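Local coordinates for capsular polysaccharide biosynthesis protein (Burkholderia pseudomallei, PDB 4BQN) that binds coenzyme A and probably acts as an acetyltransferase in the biosynthesis of a capsular polysaccharide, at residues R140-I145 with L241-R246; E101-T106 with K193-T198; G146-I151 with R303-R308. The protein carries 1 engineered substitution. All blocks are in the same frame, centred on the assembly; numbering follows the deposited sequence.

Contact 1 (R140-I145 with L241-R246); sequences RHLEEI and LYPIYR
Helix 142-151 opens here against the loop that follows helix 204-217, a helix-to-loop packing in the mainly helical part of the WcbI fold, and the first shell is apolar. Pro243 fits beside the first turn: its CG lies 3.8 Å from Leu142 CB, while its CB meets Glu143 CG at 4.0 Å. The Tyr242 ring lies against Leu142 and, one turn on, Ile145, whose CG2 is 3.7 Å from both CD2 and CE2 of Tyr242; Leu142 CD2 touches the ring at CE2, the two side chains crossing at about a right angle. Ile145 CG2 gets there because it is anti to the backbone N, with CG1 beside that N (chi1 -67°).

In the second shell, the Tyr242 hydroxyl is hydrogen-bonded to Asp122 and Tyr138, which should hold the far end of the ring. Helix 269-281 adds Leu273 against both Leu142 and Tyr242. Glu143 bends at chi2 (82°), and its carboxylate forms a salt bridge with Arg256. His141 occupies the N-cap position, and its carbonyl O accepts the bond from Ile145 N that closes the first helical turn. At the outer margin Ile244 reaches across Glu143, its CD1 3.4 Å from Glu143 O and 3.7 Å from Glu143 CB.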
loop_
_atom_site.group_PDB
_atom_site.type_symbol
_atom_site.label_atom_id
_atom_site.label_comp_id
_atom_site.label_asym_id
_atom_site.label_seq_id
_atom_site.Cartn_x
_atom_site.Cartn_y
_atom_site.Cartn_z
ATOM N N ARG A 140 -12.897 -0.290 25.594
ATOM C CA ARG A 140 -13.534 -1.437 26.244
ATOM C C ARG A 140 -14.226 -2.373 25.249
ATOM O O ARG A 140 -14.531 -3.504 25.600
ATOM C CB ARG A 140 -14.521 -0.983 27.323
ATOM C CG ARG A 140 -13.837 -0.438 28.571
ATOM C CD ARG A 140 -14.829 -0.116 29.681
ATOM N NE ARG A 140 -15.684 1.030 29.367
ATOM C CZ ARG A 140 -15.466 2.281 29.772
ATOM N NH1 ARG A 140 -14.408 2.575 30.518
ATOM N NH2 ARG A 140 -16.311 3.243 29.431
ATOM N N HIS A 141 -14.446 -1.910 24.010
ATOM C CA HIS A 141 -15.193 -2.677 22.997
ATOM C C HIS A 141 -14.345 -3.200 21.832
ATOM O O HIS A 141 -14.878 -3.569 20.776
ATOM C CB HIS A 141 -16.351 -1.834 22.453
ATOM C CG HIS A 141 -17.512 -1.709 23.394
ATOM N ND1 HIS A 141 -17.522 -0.839 24.462
ATOM C CD2 HIS A 141 -18.709 -2.340 23.414
ATOM C CE1 HIS A 141 -18.672 -0.943 25.104
ATOM N NE2 HIS A 141 -19.411 -1.847 24.488
ATOM N N LEU A 142 -13.030 -3.275 22.019
ATOM C CA LEU A 142 -12.181 -3.729 20.909
ATOM C C LEU A 142 -12.531 -5.136 20.463
ATOM O O LEU A 142 -12.488 -5.440 19.269
ATOM C CB LEU A 142 -10.701 -3.680 21.248
ATOM C CG LEU A 142 -10.110 -2.317 21.586
ATOM C CD1 LEU A 142 -8.624 -2.494 21.850
ATOM C CD2 LEU A 142 -10.318 -1.299 20.475
ATOM N N GLU A 143 -12.887 -5.995 21.415
ATOM C CA GLU A 143 -13.241 -7.379 21.088
ATOM C C GLU A 143 -14.528 -7.476 20.290
ATOM O O GLU A 143 -14.624 -8.288 19.374
ATOM C CB GLU A 143 -13.360 -8.227 22.353
ATOM C CG GLU A 143 -12.021 -8.609 22.966
ATOM C CD GLU A 143 -11.402 -7.527 23.839
ATOM O OE1 GLU A 143 -12.032 -6.469 24.076
ATOM O OE2 GLU A 143 -10.268 -7.755 24.306
ATOM N N GLU A 144 -15.533 -6.674 20.646
ATOM C CA GLU A 144 -16.802 -6.664 19.909
ATOM C C GLU A 144 -16.563 -6.218 18.466
ATOM O O GLU A 144 -17.125 -6.791 17.517
ATOM C CB GLU A 144 -17.832 -5.747 20.579
ATOM C CG GLU A 144 -18.429 -6.301 21.866
ATOM C CD GLU A 144 -17.638 -5.966 23.124
ATOM O OE1 GLU A 144 -16.444 -5.603 23.055
ATOM O OE2 GLU A 144 -18.228 -6.098 24.215
ATOM N N ILE A 145 -15.738 -5.188 18.298
ATOM C CA ILE A 145 -15.348 -4.735 16.967
ATOM C C ILE A 145 -14.635 -5.850 16.193
ATOM O O ILE A 145 -14.995 -6.156 15.049
ATOM C CB ILE A 145 -14.427 -3.505 17.036
ATOM C CG1 ILE A 145 -15.199 -2.303 17.593
ATOM C CG2 ILE A 145 -13.827 -3.209 15.655
ATOM C CD1 ILE A 145 -14.319 -1.166 18.049
ATOM N N LEU A 241 -3.273 -5.826 14.284
ATOM C CA LEU A 241 -4.598 -6.388 14.044
ATOM C C LEU A 241 -5.459 -6.357 15.306
ATOM O O LEU A 241 -4.959 -6.597 16.411
ATOM C CB LEU A 241 -4.493 -7.816 13.501
ATOM C CG LEU A 241 -4.039 -7.976 12.044
ATOM C CD1 LEU A 241 -2.539 -7.739 11.841
ATOM C CD2 LEU A 241 -4.434 -9.343 11.521
ATOM N N TYR A 242 -6.744 -6.073 15.138
ATOM C CA TYR A 242 -7.646 -5.992 16.288
ATOM C C TYR A 242 -7.821 -7.367 16.962
ATOM O O TYR A 242 -7.650 -8.412 16.324
ATOM C CB TYR A 242 -9.014 -5.454 15.855
ATOM C CG TYR A 242 -9.154 -3.943 15.916
ATOM C CD1 TYR A 242 -8.234 -3.090 15.295
ATOM C CD2 TYR A 242 -10.256 -3.371 16.556
ATOM C CE1 TYR A 242 -8.395 -1.704 15.345
ATOM C CE2 TYR A 242 -10.428 -1.989 16.609
ATOM C CZ TYR A 242 -9.493 -1.164 16.006
ATOM O OH TYR A 242 -9.674 0.197 16.055
ATOM N N PRO A 243 -8.199 -7.364 18.253
ATOM C CA PRO A 243 -8.470 -8.626 18.939
ATOM C C PRO A 243 -9.524 -9.431 18.189
ATOM O O PRO A 243 -10.408 -8.847 17.540
ATOM C CB PRO A 243 -9.037 -8.175 20.293
ATOM C CG PRO A 243 -8.550 -6.780 20.495
ATOM C CD PRO A 243 -8.513 -6.192 19.105
ATOM N N ILE A 244 -9.442 -10.756 18.349
ATOM C CA ILE A 244 -10.382 -11.739 17.788
ATOM C C ILE A 244 -10.185 -11.871 16.277
ATOM O O ILE A 244 -9.898 -12.966 15.781
ATOM C CB ILE A 244 -11.862 -11.478 18.189
ATOM C CG1 ILE A 244 -11.988 -11.530 19.720
ATOM C CG2 ILE A 244 -12.788 -12.500 17.522
ATOM C CD1 ILE A 244 -13.389 -11.315 20.246
ATOM N N TYR A 245 -10.269 -10.752 15.558
ATOM C CA TYR A 245 -9.976 -10.738 14.127
ATOM C C TYR A 245 -8.564 -11.277 13.871
ATOM O O TYR A 245 -8.333 -12.066 12.946
ATOM C CB TYR A 245 -10.124 -9.320 13.582
ATOM C CG TYR A 245 -10.056 -9.247 12.077
ATOM C CD1 TYR A 245 -11.096 -9.771 11.294
ATOM C CD2 TYR A 245 -9.014 -8.608 11.423
ATOM C CE1 TYR A 245 -11.078 -9.696 9.918
ATOM C CE2 TYR A 245 -8.978 -8.542 10.028
ATOM C CZ TYR A 245 -10.015 -9.078 9.282
ATOM O OH TYR A 245 -10.039 -9.028 7.902
ATOM N N ARG A 246 -7.617 -10.901 14.732
ATOM C CA ARG A 246 -6.220 -11.294 14.557
ATOM C C ARG A 246 -6.053 -12.819 14.578
ATOM O O ARG A 246 -5.118 -13.363 13.979
ATOM C CB ARG A 246 -5.347 -10.640 15.638
ATOM C CG ARG A 246 -5.621 -11.123 17.062
ATOM C CD ARG A 246 -4.872 -10.294 18.109
ATOM N NE ARG A 246 -3.415 -10.358 17.951
ATOM C CZ ARG A 246 -2.645 -11.368 18.346
ATOM N NH1 ARG A 246 -3.169 -12.434 18.943
ATOM N NH2 ARG A 246 -1.342 -11.312 18.120
#

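Contact 2 (E101-T106 with K193-T198); sequences EGYHPT and KRLFYT
The imidazole of His104 has Tyr103 CB over the centre of one face, 3.4 Å above the plane, and a water at its edge, in the ring plane and 2.9 Å from His104 NE2. That water also lies in the guanidinium plane of Arg194, accepts from Arg194 NH1 and donates to Phe196 O at 2.8 Å, so one molecule joins three groups. His104 CE1 comes within 3.4 Å of Tyr197 O. The NE2 of His104 is 5.1 Å from Arg194 NH1, near enough that the arginine could disfavour a protonated ring.

Two irregular connections meet here, one running from strand 91-94 to strand 107-108 and the other from helix 183-189 to strand 201-202, on the margin of the coenzyme A pocket that Glu101 helps to line; Glu101 also bonds His99, a CoA-binding residue.

Tyr103 extends alongside the second loop. Its CD2 packs 4.0 Å from Phe196 CB, the two side chains crossing at about a right angle, and its CE2 lies at the edge of the Phe196 ring. The buried hydroxyl reaches the loop backbone, where Tyr103 OH lies 2.9 Å from Lys193 O, but its strongest polar partner is Cys190 O, to which it is hydrogen-bonded.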
loop_
_atom_site.group_PDB
_atom_site.type_symbol
_atom_site.label_atom_id
_atom_site.label_comp_id
_atom_site.label_asym_id
_atom_site.label_seq_id
_atom_site.Cartn_x
_atom_site.Cartn_y
_atom_site.Cartn_z
ATOM N N GLU A 101 -6.603 -3.902 2.453
ATOM C CA GLU A 101 -7.107 -3.504 3.782
ATOM C C GLU A 101 -7.468 -4.709 4.654
ATOM O O GLU A 101 -7.971 -4.545 5.753
ATOM C CB GLU A 101 -8.300 -2.546 3.634
ATOM C CG GLU A 101 -7.881 -1.257 2.963
ATOM C CD GLU A 101 -9.037 -0.361 2.617
ATOM O OE1 GLU A 101 -10.085 -0.452 3.286
ATOM O OE2 GLU A 101 -8.878 0.426 1.669
ATOM N N GLY A 102 -7.206 -5.922 4.170
ATOM C CA GLY A 102 -7.726 -7.095 4.849
ATOM C C GLY A 102 -7.165 -7.355 6.230
ATOM O O GLY A 102 -7.845 -7.946 7.055
ATOM N N TYR A 103 -5.946 -6.911 6.523
ATOM C CA TYR A 103 -5.438 -7.092 7.888
ATOM C C TYR A 103 -5.973 -6.049 8.853
ATOM O O TYR A 103 -6.144 -6.331 10.048
ATOM C CB TYR A 103 -3.919 -7.029 7.926
ATOM C CG TYR A 103 -3.265 -8.088 7.089
ATOM C CD1 TYR A 103 -3.236 -9.418 7.506
ATOM C CD2 TYR A 103 -2.635 -7.758 5.886
ATOM C CE1 TYR A 103 -2.630 -10.401 6.725
ATOM C CE2 TYR A 103 -2.032 -8.726 5.102
ATOM C CZ TYR A 103 -2.013 -10.035 5.531
ATOM O OH TYR A 103 -1.393 -10.967 4.744
ATOM N N HIS A 104 -6.193 -4.839 8.338
ATOM C CA HIS A 104 -6.487 -3.675 9.185
ATOM C C HIS A 104 -7.693 -2.959 8.599
ATOM O O HIS A 104 -7.582 -1.860 8.053
ATOM C CB HIS A 104 -5.274 -2.727 9.278
ATOM C CG HIS A 104 -3.949 -3.422 9.226
ATOM N ND1 HIS A 104 -3.114 -3.332 8.131
ATOM C CD2 HIS A 104 -3.313 -4.220 10.126
ATOM C CE1 HIS A 104 -2.026 -4.049 8.355
ATOM N NE2 HIS A 104 -2.116 -4.592 9.562
ATOM N N PRO A 105 -8.878 -3.575 8.717
ATOM C CA PRO A 105 -10.010 -3.044 7.970
ATOM C C PRO A 105 -10.514 -1.704 8.517
ATOM O O PRO A 105 -11.341 -1.060 7.875
ATOM C CB PRO A 105 -11.086 -4.144 8.113
ATOM C CG PRO A 105 -10.355 -5.361 8.546
ATOM C CD PRO A 105 -9.181 -4.865 9.347
ATOM N N THR A 106 -10.030 -1.296 9.694
ATOM C CA THR A 106 -10.439 -0.025 10.281
ATOM C C THR A 106 -9.498 1.133 9.925
ATOM O O THR A 106 -9.729 2.254 10.361
ATOM C CB THR A 106 -10.499 -0.122 11.819
ATOM O OG1 THR A 106 -9.190 -0.340 12.331
ATOM C CG2 THR A 106 -11.429 -1.246 12.277
ATOM N N LYS A 193 0.519 -15.810 5.784
ATOM C CA LYS A 193 1.748 -15.015 5.813
ATOM C C LYS A 193 1.357 -13.554 5.881
ATOM O O LYS A 193 0.438 -13.130 5.190
ATOM C CB LYS A 193 2.555 -15.227 4.524
ATOM C CG LYS A 193 3.136 -16.611 4.355
ATOM C CD LYS A 193 3.595 -16.825 2.921
ATOM C CE LYS A 193 3.448 -18.286 2.529
ATOM N NZ LYS A 193 2.027 -18.744 2.523
ATOM N N ARG A 194 2.068 -12.776 6.685
ATOM C CA ARG A 194 1.776 -11.347 6.767
ATOM C C ARG A 194 2.340 -10.662 5.530
ATOM O O ARG A 194 3.546 -10.557 5.376
ATOM C CB ARG A 194 2.389 -10.749 8.032
ATOM C CG ARG A 194 1.976 -9.311 8.285
ATOM C CD ARG A 194 2.786 -8.668 9.398
ATOM N NE ARG A 194 2.745 -9.388 10.681
ATOM C CZ ARG A 194 1.878 -9.144 11.667
ATOM N NH1 ARG A 194 0.920 -8.248 11.513
ATOM N NH2 ARG A 194 1.960 -9.808 12.813
ATOM N N LEU A 195 1.453 -10.200 4.652
ATOM C CA LEU A 195 1.870 -9.663 3.358
ATOM C C LEU A 195 1.920 -8.133 3.303
ATOM O O LEU A 195 2.521 -7.567 2.390
ATOM C CB LEU A 195 0.951 -10.181 2.250
ATOM C CG LEU A 195 0.975 -11.702 2.012
ATOM C CD1 LEU A 195 0.031 -12.057 0.870
ATOM C CD2 LEU A 195 2.393 -12.208 1.752
ATOM N N PHE A 196 1.297 -7.482 4.280
ATOM C CA PHE A 196 1.248 -6.013 4.366
ATOM C C PHE A 196 1.460 -5.593 5.805
ATOM O O PHE A 196 0.833 -6.169 6.700
ATOM C CB PHE A 196 -0.092 -5.445 3.892
ATOM C CG PHE A 196 -0.305 -5.534 2.403
ATOM C CD1 PHE A 196 -0.725 -6.714 1.794
ATOM C CD2 PHE A 196 -0.103 -4.413 1.602
ATOM C CE1 PHE A 196 -0.936 -6.778 0.420
ATOM C CE2 PHE A 196 -0.325 -4.472 0.221
ATOM C CZ PHE A 196 -0.725 -5.659 -0.365
ATOM N N TYR A 197 2.295 -4.566 6.012
ATOM C CA TYR A 197 2.428 -3.893 7.310
ATOM C C TYR A 197 1.379 -2.773 7.489
ATOM O O TYR A 197 0.957 -2.467 8.617
ATOM C CB TYR A 197 3.810 -3.264 7.413
ATOM C CG TYR A 197 4.938 -4.242 7.590
ATOM C CD1 TYR A 197 4.920 -5.191 8.614
ATOM C CD2 TYR A 197 6.058 -4.184 6.754
ATOM C CE1 TYR A 197 5.973 -6.077 8.790
ATOM C CE2 TYR A 197 7.131 -5.065 6.929
ATOM C CZ TYR A 197 7.087 -6.010 7.952
ATOM O OH TYR A 197 8.123 -6.895 8.157
ATOM N N THR A 198 1.013 -2.129 6.382
ATOM C CA THR A 198 -0.101 -1.185 6.318
ATOM C C THR A 198 -0.779 -1.463 4.991
ATOM O O THR A 198 -0.224 -2.216 4.149
ATOM C CB THR A 198 0.339 0.282 6.298
ATOM O OG1 THR A 198 0.878 0.554 4.998
ATOM C CG2 THR A 198 1.410 0.572 7.366
HETATM O O HOH W 1 0.180 -6.392 9.420
#

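Contact 3 (G146-I151 with R303-R308); sequences GASLRI and RTALRR
Ser148 OG is the polar atom held best across this interface: one hydrogen bond grips it from the other helix, donated by Arg308 NH1 at 3.0 Å with an N-H...O angle of 153°. Ser148 OG lies close to the guanidinium plane, where the N-H bonds point. The torsions of both residues bring the groups together. Ser148 OG is anti to the backbone N (chi1 -176°), which points it at the facing helix, and Arg308 runs extended from CG to NE, so that its CD also passes 3.2 Å from Ser148 OG.

The guanidinium is flanked on one face by Thr304 CG2, one helical turn earlier, lying 3.3 Å above the plane and over its centre. Ile151 CG2 meets Arg308 NH1 obliquely at 4.0 Å, and the same nitrogen has a long, weak ion pair with Asp152.

Next to the polar link the backbones come close, with Ser148 and Ala305 CA atoms 5.3 Å apart, and the small side chains of these two residues allow that approach. Leu149 CD2 reaches back to Ala305 CB at 4.4 Å. The axes pass 8.8 Å apart, their directions 138° from each other: an oblique, roughly antiparallel helix-helix packing between helices 142-151 and 300-310.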
loop_
_atom_site.group_PDB
_atom_site.type_symbol
_atom_site.label_atom_id
_atom_site.label_comp_id
_atom_site.label_asym_id
_atom_site.label_seq_id
_atom_site.Cartn_x
_atom_site.Cartn_y
_atom_site.Cartn_z
ATOM N N GLY A 146 -13.632 -6.464 16.819
ATOM C CA GLY A 146 -12.885 -7.554 16.182
ATOM C C GLY A 146 -13.765 -8.750 15.834
ATOM O O GLY A 146 -13.577 -9.385 14.793
ATOM N N ALA A 147 -14.736 -9.051 16.697
ATOM C CA ALA A 147 -15.668 -10.151 16.457
ATOM C C ALA A 147 -16.532 -9.861 15.239
ATOM O O ALA A 147 -16.787 -10.748 14.432
ATOM C CB ALA A 147 -16.528 -10.397 17.695
ATOM N N SER A 148 -16.956 -8.609 15.083
ATOM C CA SER A 148 -17.737 -8.216 13.909
ATOM C C SER A 148 -16.920 -8.371 12.628
ATOM O O SER A 148 -17.384 -8.940 11.642
ATOM C CB SER A 148 -18.206 -6.770 14.044
ATOM O OG SER A 148 -19.040 -6.423 12.951
ATOM N N LEU A 149 -15.689 -7.863 12.647
ATOM C CA LEU A 149 -14.805 -7.997 11.497
ATOM C C LEU A 149 -14.555 -9.465 11.164
ATOM O O LEU A 149 -14.510 -9.835 9.988
ATOM C CB LEU A 149 -13.487 -7.271 11.759
ATOM C CG LEU A 149 -13.593 -5.763 11.985
ATOM C CD1 LEU A 149 -12.232 -5.188 12.375
ATOM C CD2 LEU A 149 -14.150 -5.057 10.757
ATOM N N ARG A 150 -14.409 -10.304 12.193
ATOM C CA ARG A 150 -14.175 -11.731 11.960
ATOM C C ARG A 150 -15.372 -12.361 11.252
ATOM O O ARG A 150 -15.200 -13.125 10.289
ATOM C CB ARG A 150 -13.854 -12.479 13.255
ATOM C CG ARG A 150 -13.775 -13.981 13.056
ATOM C CD ARG A 150 -12.965 -14.582 14.180
ATOM N NE ARG A 150 -12.647 -15.981 13.926
ATOM C CZ ARG A 150 -11.674 -16.652 14.543
ATOM N NH1 ARG A 150 -10.906 -16.058 15.448
ATOM N NH2 ARG A 150 -11.461 -17.923 14.249
ATOM N N ILE A 151 -16.576 -12.049 11.707
ATOM C CA ILE A 151 -17.778 -12.530 11.033
ATOM C C ILE A 151 -17.784 -12.093 9.562
ATOM O O ILE A 151 -18.224 -12.851 8.680
ATOM C CB ILE A 151 -19.051 -12.059 11.771
ATOM C CG1 ILE A 151 -19.170 -12.813 13.107
ATOM C CG2 ILE A 151 -20.306 -12.242 10.927
ATOM C CD1 ILE A 151 -20.105 -12.175 14.116
ATOM N N ARG A 303 -19.420 0.337 9.032
ATOM C CA ARG A 303 -20.637 0.750 9.758
ATOM C C ARG A 303 -21.236 -0.409 10.545
ATOM O O ARG A 303 -21.801 -0.204 11.616
ATOM C CB ARG A 303 -21.704 1.375 8.858
ATOM C CG ARG A 303 -21.435 2.827 8.490
ATOM C CD ARG A 303 -22.629 3.471 7.799
ATOM N NE ARG A 303 -22.221 4.632 7.003
ATOM C CZ ARG A 303 -22.053 5.858 7.488
ATOM N NH1 ARG A 303 -22.252 6.103 8.786
ATOM N NH2 ARG A 303 -21.672 6.838 6.677
ATOM N N THR A 304 -21.110 -1.629 10.017
ATOM C CA THR A 304 -21.607 -2.804 10.718
ATOM C C THR A 304 -20.881 -3.003 12.046
ATOM O O THR A 304 -21.528 -3.262 13.068
ATOM C CB THR A 304 -21.489 -4.057 9.841
ATOM O OG1 THR A 304 -22.392 -3.926 8.744
ATOM C CG2 THR A 304 -21.837 -5.319 10.619
ATOM N N ALA A 305 -19.552 -2.880 12.045
ATOM C CA ALA A 305 -18.778 -3.011 13.281
ATOM C C ALA A 305 -19.158 -1.923 14.292
ATOM O O ALA A 305 -19.314 -2.211 15.479
ATOM C CB ALA A 305 -17.287 -2.977 12.995
ATOM N N LEU A 306 -19.325 -0.686 13.813
ATOM C CA LEU A 306 -19.680 0.417 14.692
ATOM C C LEU A 306 -21.044 0.148 15.352
ATOM O O LEU A 306 -21.210 0.365 16.558
ATOM C CB LEU A 306 -19.695 1.734 13.915
ATOM C CG LEU A 306 -19.601 3.049 14.683
ATOM C CD1 LEU A 306 -18.240 3.188 15.352
ATOM C CD2 LEU A 306 -19.885 4.208 13.739
ATOM N N ARG A 307 -22.004 -0.332 14.551
ATOM C CA ARG A 307 -23.353 -0.625 15.034
ATOM C C ARG A 307 -23.346 -1.788 16.030
ATOM O O ARG A 307 -23.933 -1.700 17.115
ATOM C CB ARG A 307 -24.301 -0.922 13.857
ATOM C CG ARG A 307 -25.657 -1.476 14.268
ATOM C CD ARG A 307 -26.539 -1.837 13.081
ATOM N NE ARG A 307 -25.959 -2.869 12.215
ATOM C CZ ARG A 307 -25.914 -4.172 12.493
ATOM N NH1 ARG A 307 -26.404 -4.651 13.634
ATOM N NH2 ARG A 307 -25.366 -5.003 11.619
ATOM N N ARG A 308 -22.689 -2.884 15.659
ATOM C CA ARG A 308 -22.663 -4.055 16.524
ATOM C C ARG A 308 -22.003 -3.778 17.872
ATOM O O ARG A 308 -22.473 -4.260 18.899
ATOM C CB ARG A 308 -21.970 -5.226 15.843
ATOM C CG ARG A 308 -22.818 -5.872 14.766
ATOM C CD ARG A 308 -22.030 -6.929 14.048
ATOM N NE ARG A 308 -22.831 -7.619 13.052
ATOM C CZ ARG A 308 -22.330 -8.329 12.050
ATOM N NH1 ARG A 308 -21.011 -8.406 11.862
ATOM N NH2 ARG A 308 -23.159 -8.937 11.212
#

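How the contacts relate
Contacts 1 and 3 are neighbours, their centres about 9 Å apart, because both use helix 142-151: its first turn meets loop 241-246 and its later turns meet helix 300-310. Arg150 NH1 probably bonds Ile244 O, joining the two. Contact 2 lies nearer the centre of the chain, about 15 Å from contact 1 and 17 Å from contact 3 between centres. It is tied to contact 1 through Tyr245 OH and Gly102 O, and to contact 3 by Leu149 packing on Pro105 and Thr106. Along the chain the segments run 101-106, 140-145, 146-151, 193-198, 241-246 and 303-308, every pair of contacts crossing. Sequence-distant parts, including the C-terminal helix, are packed together from the coenzyme A pocket margin outward.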